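Mannosylglycerate hydrolase MGH1-like glycoside hydrolase domain-containing protein (Thermus thermophilus HB8, PDB 4WVA) hydrolyses mannosylglycerate, a solute made under osmotic stress, to mannose and glycerate, and also splits glucosylglycerate, as a GH63 glycosidase with an (alpha/alpha)6-barrel. Local coordinates at residues G26-P29 against Y30-W34; A128-L131 against F132-L136; T310-Q313 against G314-S317; Y394-P397 against L398-Q401. All coordinates share one frame; numbering follows the deposited sequence. Where two conformers were deposited one is given.

Contact 1: G26-P29 against Y30-W34; sequences GLYP and YQWLW
Y28 and W32 form the aromatic core of this turn: the edge of the tyrosine meets the face of the indole, a T-shaped pair whose ring planes stand at 69° and whose centroids, counting the six-membered ring of W32, lie 5.1 Å apart. With chi1 at -60°, the Y28 ring stands beside its backbone N, which brings CD1 over the indole rim while Y28 CB packs on W32 CZ3 at 3.6 Å. A second apolar contact is a CH-pi interaction, P29 CG sitting 4.2 Å from the centroid of the Y30 ring and over its face. An alanine in place of Y30 would probably leave P29 CG without this aromatic cover and F74 without its edge-to-face partner. Hydrogen bonding across the turn is slight, a weak bond from Y30 N to Y28 O at 3.0 Å. The phenol of Y28 looks elsewhere: its OH bonds to E393, to R198 and to a bound Tris molecule. E393 is probably the proton acceptor of catalysis, and Y28, W32, L33 and W34 probably bind substrate, so the aromatic pair belongs to the wall of the glycosidase active-site pocket.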
loop_
_atom_site.group_PDB
_atom_site.type_symbol
_atom_site.label_atom_id
_atom_site.label_comp_id
_atom_site.label_asym_id
_atom_site.label_seq_id
_atom_site.Cartn_x
_atom_site.Cartn_y
_atom_site.Cartn_z
ATOM N N GLY A 26 -34.357 -12.076 26.033
ATOM C CA GLY A 26 -34.428 -13.507 26.325
ATOM C C GLY A 26 -33.256 -14.288 25.768
ATOM O O GLY A 26 -32.500 -14.923 26.523
ATOM N N LEU A 27 -33.107 -14.246 24.443
ATOM C CA LEU A 27 -32.085 -15.011 23.719
ATOM C C LEU A 27 -30.655 -14.610 24.103
ATOM O O LEU A 27 -29.766 -15.467 24.307
ATOM C CB LEU A 27 -32.309 -14.824 22.198
ATOM C CG LEU A 27 -31.288 -15.443 21.235
ATOM C CD1 LEU A 27 -31.143 -16.953 21.402
ATOM C CD2 LEU A 27 -31.667 -15.128 19.791
ATOM N N TYR A 28 -30.437 -13.300 24.184
ATOM C CA TYR A 28 -29.134 -12.739 24.481
ATOM C C TYR A 28 -29.246 -11.698 25.590
ATOM O O TYR A 28 -29.140 -10.497 25.350
ATOM C CB TYR A 28 -28.570 -12.094 23.220
ATOM C CG TYR A 28 -28.369 -13.002 22.033
ATOM C CD1 TYR A 28 -27.586 -14.144 22.111
ATOM C CD2 TYR A 28 -28.931 -12.681 20.799
ATOM C CE1 TYR A 28 -27.373 -14.950 21.014
ATOM C CE2 TYR A 28 -28.729 -13.477 19.695
ATOM C CZ TYR A 28 -27.972 -14.628 19.804
ATOM O OH TYR A 28 -27.724 -15.388 18.695
ATOM N N PRO A 29 -29.445 -12.158 26.838
ATOM C CA PRO A 29 -29.875 -11.275 27.933
ATOM C C PRO A 29 -28.718 -10.625 28.702
ATOM O O PRO A 29 -28.788 -10.415 29.926
ATOM C CB PRO A 29 -30.683 -12.242 28.808
ATOM C CG PRO A 29 -29.905 -13.511 28.689
ATOM C CD PRO A 29 -29.449 -13.575 27.244
ATOM N N TYR A 30 -27.646 -10.276 27.984
ATOM C CA TYR A 30 -26.452 -9.729 28.586
ATOM C C TYR A 30 -25.878 -8.739 27.585
ATOM O O TYR A 30 -26.534 -8.426 26.565
ATOM C CB TYR A 30 -25.401 -10.825 28.877
ATOM C CG TYR A 30 -25.848 -11.942 29.788
ATOM C CD1 TYR A 30 -26.082 -11.692 31.135
ATOM C CD2 TYR A 30 -25.996 -13.246 29.317
ATOM C CE1 TYR A 30 -26.474 -12.715 31.989
ATOM C CE2 TYR A 30 -26.391 -14.273 30.177
ATOM C CZ TYR A 30 -26.631 -13.981 31.509
ATOM O OH TYR A 30 -27.021 -14.984 32.401
ATOM N N GLN A 31 -24.696 -8.215 27.879
ATOM C CA GLN A 31 -23.986 -7.333 26.939
ATOM C C GLN A 31 -22.942 -8.099 26.118
ATOM O O GLN A 31 -22.072 -8.772 26.673
ATOM C CB GLN A 31 -23.318 -6.177 27.679
ATOM C CG GLN A 31 -22.534 -5.224 26.776
ATOM C CD GLN A 31 -22.121 -3.904 27.404
ATOM O OE1 GLN A 31 -22.055 -2.863 26.713
ATOM N NE2 GLN A 31 -21.791 -3.922 28.680
ATOM N N TRP A 32 -23.034 -7.970 24.793
ATOM C CA TRP A 32 -22.063 -8.579 23.876
ATOM C C TRP A 32 -21.156 -7.497 23.267
ATOM O O TRP A 32 -21.585 -6.378 23.033
ATOM C CB TRP A 32 -22.792 -9.299 22.737
ATOM C CG TRP A 32 -22.968 -10.768 22.920
ATOM C CD1 TRP A 32 -22.241 -11.746 22.316
ATOM C CD2 TRP A 32 -23.924 -11.443 23.747
ATOM N NE1 TRP A 32 -22.687 -12.976 22.682
ATOM C CE2 TRP A 32 -23.720 -12.827 23.565
ATOM C CE3 TRP A 32 -24.924 -11.019 24.624
ATOM C CZ2 TRP A 32 -24.466 -13.782 24.231
ATOM C CZ3 TRP A 32 -25.680 -11.985 25.282
ATOM C CH2 TRP A 32 -25.441 -13.335 25.090
ATOM N N LEU A 33 -19.905 -7.861 23.019
ATOM C CA LEU A 33 -18.858 -6.941 22.579
ATOM C C LEU A 33 -19.142 -6.341 21.204
ATOM O O LEU A 33 -19.329 -5.112 21.100
ATOM C CB LEU A 33 -17.510 -7.669 22.590
ATOM C CG LEU A 33 -16.209 -6.878 22.434
ATOM C CD1 LEU A 33 -15.041 -7.830 22.696
ATOM C CD2 LEU A 33 -16.079 -6.202 21.074
ATOM N N TRP A 34 -19.135 -7.131 20.131
ATOM C CA TRP A 34 -19.288 -6.455 18.826
ATOM C C TRP A 34 -20.710 -5.929 18.635
ATOM O O TRP A 34 -20.880 -4.882 18.024
ATOM C CB TRP A 34 -18.712 -7.200 17.589
ATOM C CG TRP A 34 -19.460 -8.368 17.015
ATOM C CD1 TRP A 34 -20.312 -9.249 17.655
ATOM C CD2 TRP A 34 -19.347 -8.842 15.659
ATOM N NE1 TRP A 34 -20.731 -10.211 16.767
ATOM C CE2 TRP A 34 -20.159 -9.970 15.539
ATOM C CE3 TRP A 34 -18.620 -8.399 14.532
ATOM C CZ2 TRP A 34 -20.284 -10.666 14.335
ATOM C CZ3 TRP A 34 -18.747 -9.091 13.338
ATOM C CH2 TRP A 34 -19.565 -10.211 13.250
#

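Contact 2: A128-L131 against F132-L136; sequences ARYL and FPKLL
The ring of Y130 carries the aliphatic end of K134 over one face, in a CH-pi contact in which K134 CE lies 3.9 Å from the ring centroid and 27° off the ring normal. CE comes nearest the phenol end, 3.6 Å from Y130 CZ. The ring of F132, by contrast, leads away from the preceding turn toward L248 and A252. The Y130 ring leaves the helix with CG anti to its backbone N. K134 sets CG beside its own N and runs extended through CD, which lays CE obliquely across the ring, and a bend at chi4, -64°, turns NZ toward a water. That water joins the two polar ends, donating to Y130 OH and accepting from K134 NZ, each at 2.8 Å. The hydroxyl is also hydrogen-bonded to D60, so the tyrosine is gripped by both a carboxylate and the lysine's water.

Beneath these side chains the helix is kinked at P133, which has no N-H to give to the preceding turn and whose CD instead lies 3.2 Å from R129 O. Regular bonds flank the proline: F132 N donates to A128 O, and L135 N to L131 O at 2.9 Å, the latter almost straight at 172°. All this lies within helix 121-146. Y130, L131, K134 and L135 pack against helix 48-62, L131 and L135 also against helix 107-117, and F132 with L135 against helix 235-254, which places this kinked turn among three neighbouring helices.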
loop_
_atom_site.group_PDB
_atom_site.type_symbol
_atom_site.label_atom_id
_atom_site.label_comp_id
_atom_site.label_asym_id
_atom_site.label_seq_id
_atom_site.Cartn_x
_atom_site.Cartn_y
_atom_site.Cartn_z
ATOM N N ALA A 128 -13.413 10.235 24.807
ATOM C CA ALA A 128 -12.314 9.640 24.031
ATOM C C ALA A 128 -11.038 9.526 24.848
ATOM O O ALA A 128 -10.346 8.523 24.763
ATOM C CB ALA A 128 -12.053 10.422 22.759
ATOM N N ARG A 129 -10.718 10.531 25.652
ATOM C CA ARG A 129 -9.543 10.436 26.504
ATOM C C ARG A 129 -9.671 9.303 27.506
ATOM O O ARG A 129 -8.676 8.664 27.849
ATOM C CB ARG A 129 -9.253 11.752 27.217
ATOM C CG ARG A 129 -8.634 12.750 26.264
ATOM C CD ARG A 129 -8.066 13.996 26.916
ATOM N NE ARG A 129 -7.825 14.981 25.859
ATOM C CZ ARG A 129 -6.796 14.975 25.002
ATOM N NH1 ARG A 129 -5.816 14.054 25.061
ATOM N NH2 ARG A 129 -6.737 15.926 24.079
ATOM N N TYR A 130 -10.891 9.056 27.967
ATOM C CA TYR A 130 -11.156 7.998 28.923
ATOM C C TYR A 130 -11.007 6.622 28.274
ATOM O O TYR A 130 -10.364 5.735 28.827
ATOM C CB TYR A 130 -12.554 8.185 29.532
ATOM C CG TYR A 130 -12.919 7.158 30.579
ATOM C CD1 TYR A 130 -12.399 7.231 31.860
ATOM C CD2 TYR A 130 -13.780 6.120 30.287
ATOM C CE1 TYR A 130 -12.748 6.304 32.824
ATOM C CE2 TYR A 130 -14.127 5.177 31.239
ATOM C CZ TYR A 130 -13.587 5.272 32.511
ATOM O OH TYR A 130 -13.938 4.359 33.470
ATOM N N LEU A 131 -11.577 6.462 27.084
ATOM C CA LEU A 131 -11.568 5.176 26.405
ATOM C C LEU A 131 -10.244 4.839 25.701
ATOM O O LEU A 131 -9.928 3.660 25.530
ATOM C CB LEU A 131 -12.723 5.110 25.392
ATOM C CG LEU A 131 -14.108 4.967 26.032
ATOM C CD1 LEU A 131 -15.180 5.071 24.963
ATOM C CD2 LEU A 131 -14.222 3.660 26.801
ATOM N N PHE A 132 -9.479 5.846 25.270
ATOM C CA PHE A 132 -8.313 5.572 24.449
ATOM C C PHE A 132 -7.324 4.559 25.083
ATOM O O PHE A 132 -6.928 3.590 24.427
ATOM C CB PHE A 132 -7.572 6.855 24.063
ATOM C CG PHE A 132 -6.328 6.587 23.278
ATOM C CD1 PHE A 132 -6.397 6.300 21.929
ATOM C CD2 PHE A 132 -5.097 6.556 23.907
ATOM C CE1 PHE A 132 -5.248 6.012 21.212
ATOM C CE2 PHE A 132 -3.941 6.263 23.208
ATOM C CZ PHE A 132 -4.020 5.983 21.853
ATOM N N PRO A 133 -6.912 4.782 26.347
ATOM C CA PRO A 133 -5.952 3.821 26.928
ATOM C C PRO A 133 -6.551 2.426 27.146
ATOM O O PRO A 133 -5.840 1.423 27.109
ATOM C CB PRO A 133 -5.548 4.461 28.261
ATOM C CG PRO A 133 -6.564 5.486 28.549
ATOM C CD PRO A 133 -7.244 5.878 27.269
ATOM N N LYS A 134 -7.865 2.359 27.307
ATOM C CA LYS A 134 -8.565 1.086 27.414
ATOM C C LYS A 134 -8.596 0.322 26.080
ATOM O O LYS A 134 -8.339 -0.876 26.038
ATOM C CB LYS A 134 -9.982 1.323 27.947
ATOM C CG LYS A 134 -9.985 1.984 29.317
ATOM C CD LYS A 134 -11.378 2.064 29.905
ATOM C CE LYS A 134 -11.381 2.786 31.242
ATOM N NZ LYS A 134 -10.588 2.043 32.256
ATOM N N LEU A 135 -8.924 1.024 24.993
ATOM C CA LEU A 135 -8.823 0.451 23.656
ATOM C C LEU A 135 -7.398 -0.040 23.367
ATOM O O LEU A 135 -7.181 -1.147 22.866
ATOM C CB LEU A 135 -9.186 1.514 22.611
ATOM C CG LEU A 135 -10.664 1.872 22.490
ATOM C CD1 LEU A 135 -10.859 3.195 21.782
ATOM C CD2 LEU A 135 -11.362 0.764 21.714
ATOM N N LEU A 136 -6.429 0.804 23.680
ATOM C CA LEU A 136 -5.032 0.485 23.424
ATOM C C LEU A 136 -4.636 -0.792 24.181
ATOM O O LEU A 136 -3.935 -1.648 23.648
ATOM C CB LEU A 136 -4.156 1.668 23.833
ATOM C CG LEU A 136 -2.667 1.587 23.538
ATOM C CD1 LEU A 136 -2.408 1.600 22.045
ATOM C CD2 LEU A 136 -1.956 2.743 24.220
HETATM O O HOH W 1 -11.422 3.554 34.484
#

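Contact 3: T310-Q313 against G314-S317; sequences TPHQ and GRAS
H312 holds its ring between the backbone N and carbonyl carbon (chi1 59°), folding it back over the first turn of the helix, while R315 sets CG anti to its own N (chi1 -170°) and bends at chi3. The two side chains cross obliquely, with imidazole and guanidinium planes 44° apart and H312 NE2 over one face of the guanidinium. H312 CE1 touches R315 CB at 3.8 Å, and the imidazole edge faces G314 N, with ND1 3.3 Å from that nitrogen. P311 CB packs on R315 CB at 3.9 Å. As the N-cap residue, H312 also gives its carbonyl O to A316 N at 3.0 Å, in the carbonyl plane; Q313 O accepts from S317 N. The histidine ring stacks on Y369 of a second subunit, and an alanine here would probably leave that tyrosine without its stacking partner and R315 CB less covered. The arginine is held by a salt bridge to E274 and a cation-pi contact with W277. Its charge is thus paired with a carboxylate, though the positive charge nearby would probably still disfavour protonation of the H312 imidazole.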
loop_
_atom_site.group_PDB
_atom_site.type_symbol
_atom_site.label_atom_id
_atom_site.label_comp_id
_atom_site.label_asym_id
_atom_site.label_seq_id
_atom_site.Cartn_x
_atom_site.Cartn_y
_atom_site.Cartn_z
ATOM N N THR A 310 -7.274 -2.540 2.862
ATOM C CA THR A 310 -5.973 -3.126 2.456
ATOM C C THR A 310 -5.829 -3.535 0.978
ATOM O O THR A 310 -4.727 -3.437 0.425
ATOM C CB THR A 310 -5.601 -4.346 3.357
ATOM O OG1 THR A 310 -6.505 -5.442 3.151
ATOM C CG2 THR A 310 -5.582 -3.968 4.806
ATOM N N PRO A 311 -6.900 -4.023 0.318
ATOM C CA PRO A 311 -6.643 -4.462 -1.053
ATOM C C PRO A 311 -6.364 -3.318 -2.007
ATOM O O PRO A 311 -6.760 -2.182 -1.740
ATOM C CB PRO A 311 -7.966 -5.109 -1.492
ATOM C CG PRO A 311 -8.950 -4.762 -0.488
ATOM C CD PRO A 311 -8.247 -4.399 0.778
ATOM N N HIS A 312 -5.705 -3.621 -3.117
ATOM C CA HIS A 312 -5.727 -2.718 -4.243
ATOM C C HIS A 312 -7.050 -2.867 -5.001
ATOM O O HIS A 312 -7.823 -3.780 -4.768
ATOM C CB HIS A 312 -4.489 -2.867 -5.171
ATOM C CG HIS A 312 -4.287 -4.232 -5.759
ATOM N ND1 HIS A 312 -5.171 -4.808 -6.641
ATOM C CD2 HIS A 312 -3.251 -5.099 -5.656
ATOM C CE1 HIS A 312 -4.712 -5.987 -7.028
ATOM N NE2 HIS A 312 -3.548 -6.188 -6.449
ATOM N N GLN A 313 -7.298 -1.911 -5.868
ATOM C CA GLN A 313 -8.556 -1.813 -6.591
ATOM C C GLN A 313 -8.879 -3.026 -7.443
ATOM O O GLN A 313 -10.040 -3.385 -7.583
ATOM C CB GLN A 313 -8.482 -0.603 -7.514
ATOM C CG GLN A 313 -9.776 -0.237 -8.204
ATOM C CD GLN A 313 -10.810 0.275 -7.253
ATOM O OE1 GLN A 313 -11.975 0.408 -7.626
ATOM N NE2 GLN A 313 -10.396 0.643 -6.036
ATOM N N GLY A 314 -7.858 -3.601 -8.065
ATOM C CA GLY A 314 -8.033 -4.812 -8.876
ATOM C C GLY A 314 -8.617 -5.935 -8.055
ATOM O O GLY A 314 -9.581 -6.597 -8.457
ATOM N N ARG A 315 -8.059 -6.136 -6.874
ATOM C CA ARG A 315 -8.520 -7.122 -5.960
ATOM C C ARG A 315 -9.962 -6.804 -5.488
ATOM O O ARG A 315 -10.813 -7.683 -5.408
ATOM C CB ARG A 315 -7.557 -7.186 -4.791
ATOM C CG ARG A 315 -7.765 -8.332 -3.869
ATOM C CD ARG A 315 -6.458 -8.639 -3.146
ATOM N NE ARG A 315 -5.486 -9.208 -4.050
ATOM C CZ ARG A 315 -4.274 -9.616 -3.714
ATOM N NH1 ARG A 315 -3.859 -9.561 -2.456
ATOM N NH2 ARG A 315 -3.492 -10.163 -4.662
ATOM N N ALA A 316 -10.237 -5.533 -5.209
ATOM C CA ALA A 316 -11.585 -5.103 -4.861
ATOM C C ALA A 316 -12.566 -5.387 -6.009
ATOM O O ALA A 316 -13.709 -5.787 -5.780
ATOM C CB ALA A 316 -11.606 -3.618 -4.492
ATOM N N SER A 317 -12.099 -5.204 -7.241
ATOM C CA SER A 317 -12.944 -5.474 -8.401
ATOM C C SER A 317 -13.259 -6.968 -8.525
ATOM O O SER A 317 -14.375 -7.325 -8.919
ATOM C CB SER A 317 -12.331 -4.893 -9.693
ATOM O OG SER A 317 -11.488 -5.810 -10.364
#

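Contact 4: Y394-P397 against L398-Q401; sequences YYDP and LTGQ
The chain reverses between 394-397 and 398-401, the end-to-end directions of the two segments lying 145° apart, and two backbone bonds close the turn: D396 N to Q401 O at 2.9 Å, nearly straight at 169°, and G400 N to D396 O at 2.8 Å. The carboxylate of D396 turns toward the amides of the bend. D396 swings it away from its own N (chi1 -177°), which lets one oxygen, OD1, accept two amides: L398 N at 2.7 Å, almost in line with the C-O bond, and T399 N at 3.0 Å, from above the carboxylate plane. This double grip fixes the rotation of the group and satisfies two N-H groups of the turn, in the manner of an Asx turn. T399 places OG1 3.3 Å from D396 CG, and the same hydroxyl accepts from Q401 N, an ST turn. G400 has a positive phi, where a side chain would press on the carbonyl O of T399. The side chains of D396 and Q401 lie alongside, pointing the same way, and Y395 CD2 approaches G400 O, which lies at the edge of the ring.

The turn links strands 394-395 and 402-403 of a two-stranded antiparallel sheet. Y395 rests on helix 372-389 through L385, M386 and E389, the ring of Y394 stacks on W355, and P397 packs on the loop residues F344 and V354.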
loop_
_atom_site.group_PDB
_atom_site.type_symbol
_atom_site.label_atom_id
_atom_site.label_comp_id
_atom_site.label_asym_id
_atom_site.label_seq_id
_atom_site.Cartn_x
_atom_site.Cartn_y
_atom_site.Cartn_z
ATOM N N TYR A 394 -31.165 -12.463 11.312
ATOM C CA TYR A 394 -30.704 -12.757 9.958
ATOM C C TYR A 394 -31.911 -13.099 9.105
ATOM O O TYR A 394 -33.033 -13.198 9.626
ATOM C CB TYR A 394 -29.642 -13.868 9.921
ATOM C CG TYR A 394 -29.870 -14.985 10.910
ATOM C CD1 TYR A 394 -29.481 -14.839 12.233
ATOM C CD2 TYR A 394 -30.467 -16.176 10.529
ATOM C CE1 TYR A 394 -29.711 -15.825 13.155
ATOM C CE2 TYR A 394 -30.680 -17.178 11.451
ATOM C CZ TYR A 394 -30.295 -16.992 12.767
ATOM O OH TYR A 394 -30.490 -17.967 13.735
ATOM N N TYR A 395 -31.669 -13.229 7.814
ATOM C CA TYR A 395 -32.741 -13.367 6.838
ATOM C C TYR A 395 -32.381 -14.402 5.805
ATOM O O TYR A 395 -31.238 -14.498 5.382
ATOM C CB TYR A 395 -33.039 -12.033 6.145
ATOM C CG TYR A 395 -33.384 -10.924 7.106
ATOM C CD1 TYR A 395 -32.382 -10.197 7.744
ATOM C CD2 TYR A 395 -34.708 -10.610 7.407
ATOM C CE1 TYR A 395 -32.682 -9.186 8.633
ATOM C CE2 TYR A 395 -35.011 -9.606 8.308
ATOM C CZ TYR A 395 -33.996 -8.902 8.927
ATOM O OH TYR A 395 -34.275 -7.896 9.825
ATOM N N ASP A 396 -33.378 -15.180 5.381
ATOM C CA ASP A 396 -33.199 -16.136 4.298
ATOM C C ASP A 396 -32.878 -15.351 3.017
ATOM O O ASP A 396 -33.613 -14.436 2.649
ATOM C CB ASP A 396 -34.485 -16.979 4.155
ATOM C CG ASP A 396 -34.384 -18.061 3.098
ATOM O OD1 ASP A 396 -34.016 -17.766 1.950
ATOM O OD2 ASP A 396 -34.708 -19.222 3.419
ATOM N N PRO A 397 -31.755 -15.673 2.341
ATOM C CA PRO A 397 -31.385 -14.857 1.171
ATOM C C PRO A 397 -32.234 -15.143 -0.070
ATOM O O PRO A 397 -32.216 -14.364 -1.013
ATOM C CB PRO A 397 -29.928 -15.239 0.902
ATOM C CG PRO A 397 -29.696 -16.489 1.626
ATOM C CD PRO A 397 -30.759 -16.715 2.647
ATOM N N LEU A 398 -32.973 -16.250 -0.048
ATOM C CA LEU A 398 -33.758 -16.663 -1.210
ATOM C C LEU A 398 -35.155 -16.086 -1.121
ATOM O O LEU A 398 -35.691 -15.611 -2.118
ATOM C CB LEU A 398 -33.818 -18.196 -1.282
ATOM C CG LEU A 398 -32.453 -18.894 -1.255
ATOM C CD1 LEU A 398 -32.638 -20.392 -1.431
ATOM C CD2 LEU A 398 -31.512 -18.324 -2.313
ATOM N N THR A 399 -35.738 -16.129 0.076
ATOM C CA THR A 399 -37.125 -15.707 0.295
ATOM C C THR A 399 -37.263 -14.379 1.018
ATOM O O THR A 399 -38.319 -13.763 0.956
ATOM C CB THR A 399 -37.897 -16.742 1.128
ATOM O OG1 THR A 399 -37.348 -16.812 2.458
ATOM C CG2 THR A 399 -37.840 -18.100 0.468
ATOM N N GLY A 400 -36.221 -13.993 1.761
ATOM C CA GLY A 400 -36.271 -12.810 2.597
ATOM C C GLY A 400 -36.852 -13.024 3.982
ATOM O O GLY A 400 -36.921 -12.086 4.756
ATOM N N GLN A 401 -37.264 -14.251 4.310
ATOM C CA GLN A 401 -37.945 -14.499 5.572
ATOM C C GLN A 401 -37.029 -14.224 6.767
ATOM O O GLN A 401 -35.871 -14.627 6.758
ATOM C CB GLN A 401 -38.413 -15.953 5.665
ATOM C CG GLN A 401 -39.401 -16.403 4.602
ATOM C CD GLN A 401 -39.455 -17.926 4.529
ATOM O OE1 GLN A 401 -38.830 -18.564 3.656
ATOM N NE2 GLN A 401 -40.162 -18.525 5.490
#

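In the fold
The four contacts follow one another along the chain without touching. Contact 1 lies at the active site. Contact 4 begins one residue after E393, and the nearest atoms of contacts 1 and 4 are about 6 Å apart, so both border the region of the probable proton acceptor. Contact 2, with its centre about 23 Å from that of contact 1, lies farther from the pocket, though the L135 side chain is about 8 Å from that of L33, a probable substrate-binding residue. Contact 3 is remote, its centre about 35 Å from that of contact 1 across the chain's centre, and is the one of the four that meets other subunits.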